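Local coordinates for protein beta subunit of a putative Aromatic-ring-hydroxylating dioxygenase (Novosphingobium aromaticivorans DSM 12444, PDB 3EBY) that probably serves as the beta subunit of an aromatic-ring-hydroxylating dioxygenase, an enzyme type that adds dioxygen to aromatic rings, at residues F39-R50 and R142-D151. Sequence-based numbering, arbitrary orientation. Where two conformers were deposited one is given.
Sequences FVDDCLYQVIAR and RLKSRTCIYD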
loop_
_atom_site.group_PDB
_atom_site.type_symbol
_atom_site.label_atom_id
_atom_site.label_comp_id
_atom_site.label_asym_id
_atom_site.label_seq_id
_atom_site.Cartn_x
_atom_site.Cartn_y
_atom_site.Cartn_z
ATOM N N PHE A 39 -7.942 -1.208 -20.992
ATOM C CA PHE A 39 -6.901 -1.604 -21.956
ATOM C C PHE A 39 -7.220 -1.054 -23.358
ATOM O O PHE A 39 -8.377 -0.756 -23.683
ATOM C CB PHE A 39 -6.839 -3.132 -22.064
ATOM C CG PHE A 39 -6.431 -3.836 -20.786
ATOM C CD1 PHE A 39 -7.354 -4.084 -19.785
ATOM C CD2 PHE A 39 -5.138 -4.381 -20.665
ATOM C CE1 PHE A 39 -6.945 -4.716 -18.581
ATOM C CE2 PHE A 39 -4.760 -5.085 -19.516
ATOM C CZ PHE A 39 -5.680 -5.258 -18.488
ATOM N N VAL A 40 -6.191 -0.917 -24.195
ATOM C CA VAL A 40 -6.414 -0.641 -25.621
ATOM C C VAL A 40 -6.953 -1.930 -26.253
ATOM O O VAL A 40 -6.849 -3.008 -25.638
ATOM C CB VAL A 40 -5.125 -0.213 -26.348
ATOM C CG1 VAL A 40 -4.485 0.992 -25.637
ATOM C CG2 VAL A 40 -4.103 -1.411 -26.508
ATOM N N ASP A 41 -7.462 -1.849 -27.476
ATOM C CA ASP A 41 -8.056 -3.039 -28.148
ATOM C C ASP A 41 -6.977 -4.103 -28.439
ATOM O O ASP A 41 -7.187 -5.306 -28.189
ATOM C CB ASP A 41 -8.745 -2.661 -29.454
ATOM C CG ASP A 41 -10.064 -1.889 -29.249
ATOM O OD1 ASP A 41 -10.444 -1.623 -28.096
ATOM O OD2 ASP A 41 -10.656 -1.472 -30.277
ATOM N N ASP A 42 -5.840 -3.657 -28.976
ATOM C CA ASP A 42 -4.732 -4.555 -29.369
ATOM C C ASP A 42 -3.706 -4.634 -28.218
ATOM O O ASP A 42 -2.599 -4.104 -28.297
ATOM C CB ASP A 42 -4.091 -4.031 -30.649
ATOM C CG ASP A 42 -2.957 -4.921 -31.159
ATOM O OD1 ASP A 42 -2.856 -6.093 -30.733
ATOM O OD2 ASP A 42 -2.140 -4.402 -31.938
ATOM N N CYS A 43 -4.130 -5.268 -27.146
ATOM C CA CYS A 43 -3.404 -5.262 -25.882
ATOM C C CYS A 43 -2.799 -6.634 -25.582
ATOM O O CYS A 43 -3.088 -7.630 -26.283
ATOM C CB CYS A 43 -4.372 -4.897 -24.764
ATOM S SG CYS A 43 -5.761 -6.086 -24.544
ATOM N N LEU A 44 -2.038 -6.685 -24.488
ATOM C CA LEU A 44 -1.527 -7.934 -23.939
ATOM C C LEU A 44 -1.661 -7.902 -22.399
ATOM O O LEU A 44 -1.271 -6.932 -21.762
ATOM C CB LEU A 44 -0.068 -8.152 -24.345
ATOM C CG LEU A 44 0.579 -9.440 -23.782
ATOM C CD1 LEU A 44 -0.054 -10.686 -24.431
ATOM C CD2 LEU A 44 2.076 -9.433 -23.999
ATOM N N TYR A 45 -2.358 -8.891 -21.858
ATOM C CA TYR A 45 -2.469 -9.079 -20.421
ATOM C C TYR A 45 -2.003 -10.491 -20.112
ATOM O O TYR A 45 -2.529 -11.455 -20.672
ATOM C CB TYR A 45 -3.919 -8.901 -19.948
ATOM C CG TYR A 45 -4.111 -9.195 -18.471
ATOM C CD1 TYR A 45 -3.726 -8.271 -17.509
ATOM C CD2 TYR A 45 -4.616 -10.416 -18.041
ATOM C CE1 TYR A 45 -3.879 -8.544 -16.124
ATOM C CE2 TYR A 45 -4.777 -10.703 -16.673
ATOM C CZ TYR A 45 -4.450 -9.759 -15.729
ATOM O OH TYR A 45 -4.609 -10.073 -14.385
ATOM N N GLN A 46 -1.062 -10.617 -19.193
ATOM C CA GLN A 46 -0.617 -11.931 -18.786
ATOM C C GLN A 46 -0.221 -11.974 -17.323
ATOM O O GLN A 46 0.112 -10.936 -16.696
ATOM C CB GLN A 46 0.518 -12.424 -19.689
ATOM C CG GLN A 46 1.812 -11.706 -19.551
ATOM C CD GLN A 46 2.803 -12.057 -20.677
ATOM O OE1 GLN A 46 2.632 -13.059 -21.401
ATOM N NE2 GLN A 46 3.819 -11.229 -20.836
ATOM N N VAL A 47 -0.294 -13.178 -16.772
ATOM C CA VAL A 47 0.023 -13.438 -15.372
ATOM C C VAL A 47 1.057 -14.598 -15.391
ATOM O O VAL A 47 0.757 -15.711 -15.877
ATOM C CB VAL A 47 -1.257 -13.809 -14.567
ATOM C CG1 VAL A 47 -0.882 -14.191 -13.117
ATOM C CG2 VAL A 47 -2.300 -12.613 -14.592
ATOM N N ILE A 48 2.278 -14.299 -14.947
ATOM C CA ILE A 48 3.410 -15.211 -15.088
ATOM C C ILE A 48 4.217 -15.269 -13.813
ATOM O O ILE A 48 4.397 -14.253 -13.132
ATOM C CB ILE A 48 4.349 -14.778 -16.239
ATOM C CG1 ILE A 48 4.601 -13.267 -16.189
ATOM C CG2 ILE A 48 3.748 -15.147 -17.564
ATOM C CD1 ILE A 48 5.904 -12.841 -16.876
ATOM N N ALA A 49 4.664 -16.470 -13.458
ATOM C CA ALA A 49 5.484 -16.660 -12.232
ATOM C C ALA A 49 6.845 -15.982 -12.364
ATOM O O ALA A 49 7.432 -15.969 -13.446
ATOM C CB ALA A 49 5.658 -18.161 -11.954
ATOM N N ARG A 50 7.340 -15.394 -11.264
ATOM C CA ARG A 50 8.634 -14.688 -11.268
ATOM C C ARG A 50 9.740 -15.553 -11.909
ATOM O O ARG A 50 10.526 -15.074 -12.723
ATOM C CB ARG A 50 9.040 -14.317 -9.832
ATOM C CG ARG A 50 10.312 -13.447 -9.744
ATOM C CD ARG A 50 10.926 -13.433 -8.328
ATOM N NE ARG A 50 10.211 -12.600 -7.343
ATOM C CZ ARG A 50 10.706 -11.485 -6.781
ATOM N NH1 ARG A 50 11.866 -10.963 -7.196
ATOM N NH2 ARG A 50 10.008 -10.850 -5.853
ATOM N N ARG A 142 -4.613 4.228 -20.856
ATOM C CA ARG A 142 -5.011 2.843 -21.081
ATOM C C ARG A 142 -3.755 1.959 -21.165
ATOM O O ARG A 142 -2.690 2.423 -21.627
ATOM C CB ARG A 142 -5.839 2.719 -22.379
ATOM C CG ARG A 142 -7.231 3.409 -22.334
ATOM C CD ARG A 142 -8.146 2.883 -23.430
ATOM N NE ARG A 142 -7.624 3.251 -24.736
ATOM C CZ ARG A 142 -8.060 2.795 -25.900
ATOM N NH1 ARG A 142 -9.086 1.954 -25.968
ATOM N NH2 ARG A 142 -7.447 3.183 -27.012
ATOM N N LEU A 143 -3.898 0.701 -20.740
ATOM C CA LEU A 143 -2.826 -0.280 -20.820
ATOM C C LEU A 143 -2.682 -0.821 -22.243
ATOM O O LEU A 143 -3.647 -1.291 -22.839
ATOM C CB LEU A 143 -3.078 -1.445 -19.871
ATOM C CG LEU A 143 -2.844 -1.204 -18.375
ATOM C CD1 LEU A 143 -3.443 -2.360 -17.508
ATOM C CD2 LEU A 143 -1.337 -0.994 -18.103
ATOM N N LYS A 144 -1.484 -0.661 -22.793
ATOM C CA LYS A 144 -1.057 -1.409 -24.001
ATOM C C LYS A 144 -0.667 -2.855 -23.599
ATOM O O LYS A 144 -1.047 -3.852 -24.267
ATOM C CB LYS A 144 0.120 -0.705 -24.667
ATOM C CG LYS A 144 0.684 -1.435 -25.895
ATOM C CD LYS A 144 -0.352 -1.622 -26.975
ATOM C CE LYS A 144 0.272 -2.147 -28.274
ATOM N NZ LYS A 144 -0.768 -2.255 -29.337
ATOM N N SER A 145 0.104 -2.974 -22.527
ATOM C CA SER A 145 0.439 -4.293 -21.993
ATOM C C SER A 145 0.644 -4.266 -20.491
ATOM O O SER A 145 1.219 -3.320 -19.934
ATOM C CB SER A 145 1.688 -4.866 -22.669
ATOM O OG SER A 145 2.852 -4.135 -22.330
ATOM N N ARG A 146 0.166 -5.317 -19.846
ATOM C CA ARG A 146 0.378 -5.538 -18.374
ATOM C C ARG A 146 0.764 -6.980 -18.153
ATOM O O ARG A 146 0.020 -7.928 -18.528
ATOM C CB ARG A 146 -0.871 -5.174 -17.572
ATOM C CG ARG A 146 -0.916 -5.716 -16.113
ATOM C CD ARG A 146 -1.844 -4.885 -15.194
ATOM N NE ARG A 146 -1.199 -3.604 -14.837
ATOM C CZ ARG A 146 -1.730 -2.683 -14.036
ATOM N NH1 ARG A 146 -2.907 -2.891 -13.444
ATOM N NH2 ARG A 146 -1.042 -1.597 -13.739
ATOM N N THR A 147 1.916 -7.153 -17.526
ATOM C CA THR A 147 2.384 -8.439 -17.101
ATOM C C THR A 147 2.424 -8.438 -15.565
ATOM O O THR A 147 3.039 -7.580 -14.963
ATOM C CB THR A 147 3.799 -8.736 -17.656
ATOM O OG1 THR A 147 3.780 -8.748 -19.096
ATOM C CG2 THR A 147 4.313 -10.078 -17.132
ATOM N N CYS A 148 1.693 -9.370 -14.964
ATOM C CA CYS A 148 1.665 -9.520 -13.510
ATOM C C CYS A 148 2.650 -10.604 -13.149
ATOM O O CYS A 148 2.410 -11.797 -13.431
ATOM C CB CYS A 148 0.254 -9.932 -13.048
ATOM S SG CYS A 148 -1.102 -8.880 -13.657
ATOM N N ILE A 149 3.826 -10.185 -12.682
ATOM C CA ILE A 149 4.915 -11.120 -12.348
ATOM C C ILE A 149 4.807 -11.509 -10.854
ATOM O O ILE A 149 5.019 -10.659 -9.962
ATOM C CB ILE A 149 6.324 -10.485 -12.624
ATOM C CG1 ILE A 149 6.441 -10.003 -14.075
ATOM C CG2 ILE A 149 7.442 -11.516 -12.278
ATOM C CD1 ILE A 149 7.804 -9.418 -14.439
ATOM N N TYR A 150 4.383 -12.750 -10.578
ATOM C CA TYR A 150 3.923 -13.093 -9.237
ATOM C C TYR A 150 4.799 -14.110 -8.493
ATOM O O TYR A 150 5.496 -14.952 -9.105
ATOM C CB TYR A 150 2.448 -13.544 -9.255
ATOM C CG TYR A 150 2.239 -14.933 -9.876
ATOM C CD1 TYR A 150 2.312 -16.078 -9.100
ATOM C CD2 TYR A 150 1.985 -15.079 -11.239
ATOM C CE1 TYR A 150 2.127 -17.345 -9.665
ATOM C CE2 TYR A 150 1.795 -16.355 -11.811
ATOM C CZ TYR A 150 1.901 -17.467 -11.026
ATOM O OH TYR A 150 1.698 -18.727 -11.590
ATOM N N ASP A 151 4.772 -13.989 -7.171
ATOM C CA ASP A 151 5.597 -14.795 -6.277
ATOM C C ASP A 151 4.852 -16.037 -5.748
ATOM O O ASP A 151 5.427 -17.109 -5.669
ATOM C CB ASP A 151 6.066 -13.925 -5.089
ATOM C CG ASP A 151 6.972 -12.803 -5.517
ATOM O OD1 ASP A 151 7.510 -12.891 -6.655
ATOM O OD2 ASP A 151 7.084 -11.816 -4.752
HETATM O O HOH W 1 -10.982 1.275 -23.887
HETATM O O HOH W 2 1.097 -4.248 -30.918
#
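Strands 43-49 and 145-150 run parallel, their axes 13° apart and 4.7 Å at closest approach. Leu-44, Gln-46 and Ile-48 each donate their N-H to a carbonyl of the facing strand, at Lys-144, Arg-146 and Cys-148 in turn, while their own carbonyls take the N-H groups of Arg-146, Cys-148 and Tyr-150. Before the corner at Asp-41 and Asp-42, on the short strand 39-40, Val-40 N reaches Leu-143 O at 2.9 Å. There Lys-144, bent at its second torsion (59°), carries NZ back to Asp-42 O, 2.8 Å away and in the carbonyl plane; its salt bridge to the Asp-42 carboxylate is long. On one face of the sheet Leu-143 CD1 lies over the Phe-39 ring, and Cys-148 SG meets Tyr-45 CE1 obliquely at 3.7 Å, the Tyr-45 hydroxyl being bonded to the C-terminal carboxylate of Ile-163. On the other, Gln-46 NE2 gives Thr-147 OG1 a straight bond of 3.0 Å in its amide plane, the two side chains running alongside each other. The Tyr-150 ring turns back across the neighbouring strand, one face under Ala-49 CA, with Val-47 CG1 3.5 Å from its CD2. At the far end Arg-50 grips Asp-151 side-on, NE to OD1 at 2.8 Å and NH2 to OD2 at 3.3 Å, while its NH1 bonds Asp-28 O of a neighbouring subunit. Losing the guanidinium to an alanine here would probably strip the Asp-151 carboxylate of this partner and weaken the link to that subunit. Lys-144 and Ser-145 together face Arg-133, a classic beta bulge where strand 142-150 bends. This parallel pair, inside an otherwise antiparallel, strongly curved sheet, is consistent with the NTF2-like fold of ring-hydroxylating dioxygenase beta subunits.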